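Local coordinates for glucan-binding protein C, GbpC (Streptococcus mutans UA159, PDB 5UQZ), which probably binds glucan at the streptococcal cell surface, through a calcium-containing beta-supersandwich domain, and mediates both sucrose-independent and sucrose-dependent adherence, at residues S55-I67 with D212-S224. Numbering follows the deposited sequence.
Sequences SGRVEKAQGLVFI and DLSGNNAIMSLSS. With CA (calcium ion), chain B.
Gln62 and Ile219 illustrate how a side-chain amide can stand in for a neighbouring strand. The amide of Gln62 runs alongside Ile219 and uses both its ends on that residue's backbone: OE1 accepts from Ile219 N at 3.1 Å, while NE2 donates a hydrogen bond to Ile219 O at 2.9 Å, with the oxygen close to the plane of the Gln62 amide. A bend at chi2 (70°) turns the amide back to the 212-224 segment, although CB sets out away from it. OE1 also accepts from Leu64 N, and the two donors approach from opposite faces of the amide, which should fix its rotation.

Around this clamp the two segments are tied by further hydrogen bonds. Asn217 O takes a nearly straight bond from Gly63 N (2.8 Å, 170°), and Asn217 ND2 returns one to Ala61 O. The edge of the Arg57 guanidinium meets Asn216: NH2 donates a hydrogen bond to Asn216 O at 2.8 Å, in the carbonyl plane. The same nitrogen brushes Ile219 CD1, the two side chains crossing at about a right angle, and Ile219 CG2 makes a loose apolar contact with Val58 CG2.

On the apolar flank Leu64 CD2 sits 3.8 Å from Met220 CG. Met220 carries its CE to the edge of the Phe66 ring, 4.2 Å from Phe66 CD2.

Away from the contact, the far end of the 212-224 segment reaches calcium through Ser224, in a site completed by Asn226, Glu237 and water. The contact itself joins the outermost strands of two small antiparallel sheets, 64-65 and 219-222. Strand 143-144 pairs with the first and strand 303-306 with the second, Arg57 NH2 also bonding Thr306 OG1, while helix 57-60 packs through Val58 on Tyr45 of the long helix 3-51.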
loop_
_atom_site.group_PDB
_atom_site.type_symbol
_atom_site.label_atom_id
_atom_site.label_comp_id
_atom_site.label_asym_id
_atom_site.label_seq_id
_atom_site.Cartn_x
_atom_site.Cartn_y
_atom_site.Cartn_z
ATOM N N SER A 55 3.850 18.004 10.117
ATOM C CA SER A 55 2.936 16.896 9.791
ATOM C C SER A 55 1.452 17.291 9.886
ATOM O O SER A 55 0.570 16.608 9.326
ATOM C CB SER A 55 3.285 15.669 10.622
ATOM O OG SER A 55 4.608 15.227 10.304
ATOM N N GLY A 56 1.133 18.385 10.568
ATOM C CA GLY A 56 -0.217 18.903 10.537
ATOM C C GLY A 56 -0.670 19.327 9.152
ATOM O O GLY A 56 -1.877 19.484 8.938
ATOM N N ARG A 57 0.268 19.474 8.208
ATOM C CA ARG A 57 -0.133 19.838 6.860
ATOM C C ARG A 57 -1.034 18.805 6.212
ATOM O O ARG A 57 -1.777 19.159 5.301
ATOM C CB ARG A 57 1.124 20.035 6.002
ATOM C CG ARG A 57 1.815 21.346 6.276
ATOM C CD ARG A 57 3.155 21.507 5.539
ATOM N NE ARG A 57 3.069 21.120 4.112
ATOM C CZ ARG A 57 2.451 21.784 3.133
ATOM N NH1 ARG A 57 1.934 22.990 3.393
ATOM N NH2 ARG A 57 2.377 21.285 1.918
ATOM N N VAL A 58 -1.023 17.550 6.665
ATOM C CA VAL A 58 -1.953 16.571 6.075
ATOM C C VAL A 58 -3.390 17.066 6.167
ATOM O O VAL A 58 -4.181 16.919 5.224
ATOM C CB VAL A 58 -1.818 15.197 6.752
ATOM C CG1 VAL A 58 -2.888 14.233 6.243
ATOM C CG2 VAL A 58 -0.426 14.642 6.533
ATOM N N GLU A 59 -3.755 17.630 7.318
ATOM C CA GLU A 59 -5.075 18.205 7.505
ATOM C C GLU A 59 -5.130 19.668 7.051
ATOM O O GLU A 59 -6.065 20.086 6.361
ATOM C CB GLU A 59 -5.452 18.078 8.989
ATOM C CG GLU A 59 -6.870 18.460 9.297
ATOM C CD GLU A 59 -7.343 17.912 10.626
ATOM O OE1 GLU A 59 -6.954 16.778 10.990
ATOM O OE2 GLU A 59 -8.116 18.623 11.294
ATOM N N LYS A 60 -4.128 20.455 7.414
ATOM C CA LYS A 60 -4.252 21.898 7.252
ATOM C C LYS A 60 -4.015 22.362 5.823
ATOM O O LYS A 60 -4.525 23.433 5.458
ATOM C CB LYS A 60 -3.316 22.608 8.242
ATOM C CG LYS A 60 -3.728 22.413 9.709
ATOM C CD LYS A 60 -2.736 23.093 10.723
ATOM C CE LYS A 60 -2.750 24.618 10.630
ATOM N NZ LYS A 60 -4.054 25.152 11.120
ATOM N N ALA A 61 -3.186 21.649 5.067
ATOM C CA ALA A 61 -2.775 22.148 3.766
ATOM C C ALA A 61 -3.468 21.420 2.624
ATOM O O ALA A 61 -3.249 21.790 1.470
ATOM C CB ALA A 61 -1.279 22.007 3.564
ATOM N N GLN A 62 -4.243 20.377 2.909
ATOM C CA GLN A 62 -4.764 19.543 1.825
ATOM C C GLN A 62 -5.799 20.273 0.991
ATOM O O GLN A 62 -6.881 20.639 1.482
ATOM C CB GLN A 62 -5.379 18.266 2.404
ATOM C CG GLN A 62 -6.026 17.363 1.326
ATOM C CD GLN A 62 -4.956 16.741 0.453
ATOM O OE1 GLN A 62 -4.377 17.436 -0.395
ATOM N NE2 GLN A 62 -4.710 15.421 0.645
ATOM N N GLY A 63 -5.512 20.468 -0.285
ATOM C CA GLY A 63 -6.467 20.965 -1.253
ATOM C C GLY A 63 -6.810 19.952 -2.325
ATOM O O GLY A 63 -7.641 20.261 -3.192
ATOM N N LEU A 64 -6.180 18.783 -2.313
ATOM C CA LEU A 64 -6.406 17.774 -3.337
ATOM C C LEU A 64 -7.444 16.784 -2.813
ATOM O O LEU A 64 -7.295 16.250 -1.711
ATOM C CB LEU A 64 -5.112 17.027 -3.637
ATOM C CG LEU A 64 -5.265 15.919 -4.710
ATOM C CD1 LEU A 64 -5.526 16.502 -6.083
ATOM C CD2 LEU A 64 -3.968 15.089 -4.750
ATOM N N VAL A 65 -8.461 16.513 -3.631
ATOM C CA VAL A 65 -9.394 15.417 -3.413
ATOM C C VAL A 65 -9.239 14.503 -4.623
ATOM O O VAL A 65 -9.619 14.878 -5.733
ATOM C CB VAL A 65 -10.844 15.920 -3.245
ATOM C CG1 VAL A 65 -11.762 14.734 -3.020
ATOM C CG2 VAL A 65 -10.931 16.952 -2.106
ATOM N N PHE A 66 -8.643 13.341 -4.417
ATOM C CA PHE A 66 -8.298 12.434 -5.507
ATOM C C PHE A 66 -8.225 11.050 -4.880
ATOM O O PHE A 66 -7.160 10.534 -4.539
ATOM C CB PHE A 66 -6.971 12.867 -6.111
ATOM C CG PHE A 66 -6.504 11.980 -7.265
ATOM C CD1 PHE A 66 -7.293 11.797 -8.400
ATOM C CD2 PHE A 66 -5.280 11.365 -7.218
ATOM C CE1 PHE A 66 -6.830 10.994 -9.451
ATOM C CE2 PHE A 66 -4.819 10.588 -8.264
ATOM C CZ PHE A 66 -5.592 10.426 -9.374
ATOM N N ILE A 67 -9.395 10.467 -4.670
ATOM C CA ILE A 67 -9.474 9.251 -3.874
ATOM C C ILE A 67 -10.253 8.137 -4.497
ATOM O O ILE A 67 -10.005 6.964 -4.192
ATOM C CB ILE A 67 -9.951 9.513 -2.459
ATOM C CG1 ILE A 67 -9.966 8.235 -1.628
ATOM C CG2 ILE A 67 -11.193 10.110 -2.473
ATOM C CD1 ILE A 67 -8.601 7.404 -1.817
ATOM N N ASP A 212 -1.346 23.960 -11.930
ATOM C CA ASP A 212 -0.151 24.319 -11.181
ATOM C C ASP A 212 -0.296 23.917 -9.711
ATOM O O ASP A 212 -1.234 24.354 -9.032
ATOM C CB ASP A 212 -0.001 25.844 -11.324
ATOM C CG ASP A 212 1.224 26.406 -10.612
ATOM O OD1 ASP A 212 2.059 25.667 -10.089
ATOM O OD2 ASP A 212 1.332 27.668 -10.579
ATOM N N LEU A 213 0.636 23.097 -9.228
ATOM C CA LEU A 213 0.626 22.582 -7.859
ATOM C C LEU A 213 1.520 23.381 -6.924
ATOM O O LEU A 213 1.734 22.958 -5.779
ATOM C CB LEU A 213 0.971 21.084 -7.842
ATOM C CG LEU A 213 0.086 20.216 -8.731
ATOM C CD1 LEU A 213 0.520 18.755 -8.593
ATOM C CD2 LEU A 213 -1.423 20.350 -8.398
ATOM N N SER A 214 2.004 24.554 -7.360
ATOM C CA SER A 214 3.007 25.210 -6.521
ATOM C C SER A 214 2.432 25.988 -5.345
ATOM O O SER A 214 3.230 26.601 -4.626
ATOM C CB SER A 214 3.986 26.055 -7.333
ATOM O OG SER A 214 3.290 27.083 -8.003
ATOM N N GLY A 215 1.125 25.924 -5.100
ATOM C CA GLY A 215 0.584 26.327 -3.814
ATOM C C GLY A 215 0.853 25.296 -2.728
ATOM O O GLY A 215 0.566 25.542 -1.554
ATOM N N ASN A 216 1.401 24.135 -3.099
ATOM C CA ASN A 216 1.806 23.137 -2.118
ATOM C C ASN A 216 0.635 22.569 -1.345
ATOM O O ASN A 216 0.749 22.199 -0.166
ATOM C CB ASN A 216 2.930 23.620 -1.207
ATOM C CG ASN A 216 4.238 23.756 -1.934
ATOM O OD1 ASN A 216 4.340 23.493 -3.134
ATOM N ND2 ASN A 216 5.263 24.221 -1.223
ATOM N N ASN A 217 -0.523 22.441 -2.027
ATOM C CA ASN A 217 -1.717 21.883 -1.390
ATOM C C ASN A 217 -2.021 20.456 -1.839
ATOM O O ASN A 217 -3.057 19.913 -1.439
ATOM C CB ASN A 217 -2.930 22.783 -1.634
ATOM C CG ASN A 217 -2.714 24.197 -1.090
ATOM O OD1 ASN A 217 -2.653 25.168 -1.852
ATOM N ND2 ASN A 217 -2.572 24.294 0.239
ATOM N N ALA A 218 -1.175 19.821 -2.654
ATOM C CA ALA A 218 -1.456 18.447 -3.068
ATOM C C ALA A 218 -0.734 17.514 -2.114
ATOM O O ALA A 218 0.441 17.194 -2.303
ATOM C CB ALA A 218 -1.054 18.198 -4.524
ATOM N N ILE A 219 -1.434 17.025 -1.090
ATOM C CA ILE A 219 -0.831 16.091 -0.150
ATOM C C ILE A 219 -1.224 14.696 -0.609
ATOM O O ILE A 219 -2.417 14.382 -0.729
ATOM C CB ILE A 219 -1.247 16.354 1.306
ATOM C CG1 ILE A 219 -1.146 17.851 1.676
ATOM C CG2 ILE A 219 -0.352 15.498 2.240
ATOM C CD1 ILE A 219 0.190 18.494 1.418
ATOM N N MET A 220 -0.241 13.860 -0.899
ATOM C CA MET A 220 -0.504 12.553 -1.476
ATOM C C MET A 220 0.063 11.451 -0.594
ATOM O O MET A 220 1.094 11.601 0.071
ATOM C CB MET A 220 0.065 12.483 -2.878
ATOM C CG MET A 220 -0.637 13.511 -3.763
ATOM S SD MET A 220 -0.382 13.310 -5.509
ATOM C CE MET A 220 -1.387 11.848 -5.762
ATOM N N SER A 221 -0.597 10.320 -0.630
ATOM C CA SER A 221 -0.243 9.191 0.209
ATOM C C SER A 221 0.918 8.414 -0.388
ATOM O O SER A 221 1.030 8.253 -1.605
ATOM C CB SER A 221 -1.452 8.273 0.335
ATOM O OG SER A 221 -1.830 7.767 -0.932
ATOM N N LEU A 222 1.759 7.873 0.490
ATOM C CA LEU A 222 2.773 6.883 0.141
ATOM C C LEU A 222 2.629 5.788 1.203
ATOM O O LEU A 222 3.496 5.554 2.068
ATOM C CB LEU A 222 4.176 7.519 0.141
ATOM C CG LEU A 222 4.313 8.625 -0.925
ATOM C CD1 LEU A 222 5.571 9.432 -0.743
ATOM C CD2 LEU A 222 4.210 8.086 -2.362
ATOM N N SER A 223 1.500 5.097 1.139
ATOM C CA SER A 223 1.165 4.091 2.126
ATOM C C SER A 223 1.779 2.741 1.774
ATOM O O SER A 223 2.335 2.531 0.693
ATOM C CB SER A 223 -0.348 3.949 2.197
ATOM O OG SER A 223 -0.950 5.189 2.562
ATOM N N SER A 224 1.681 1.809 2.730
ATOM C CA SER A 224 1.984 0.415 2.453
ATOM C C SER A 224 3.434 0.232 1.967
ATOM O O SER A 224 3.726 -0.497 1.025
ATOM C CB SER A 224 0.980 -0.155 1.455
ATOM O OG SER A 224 1.135 -1.549 1.286
HETATM CA CA CA B . 2.998 -2.491 -0.008
HETATM O O HOH W 1 1.314 -4.218 0.475
HETATM O O HOH W 2 3.738 -4.882 -0.569
HETATM O O HOH W 3 1.914 -3.537 -1.974
HETATM O O HOH W 4 2.744 -0.774 -1.630
#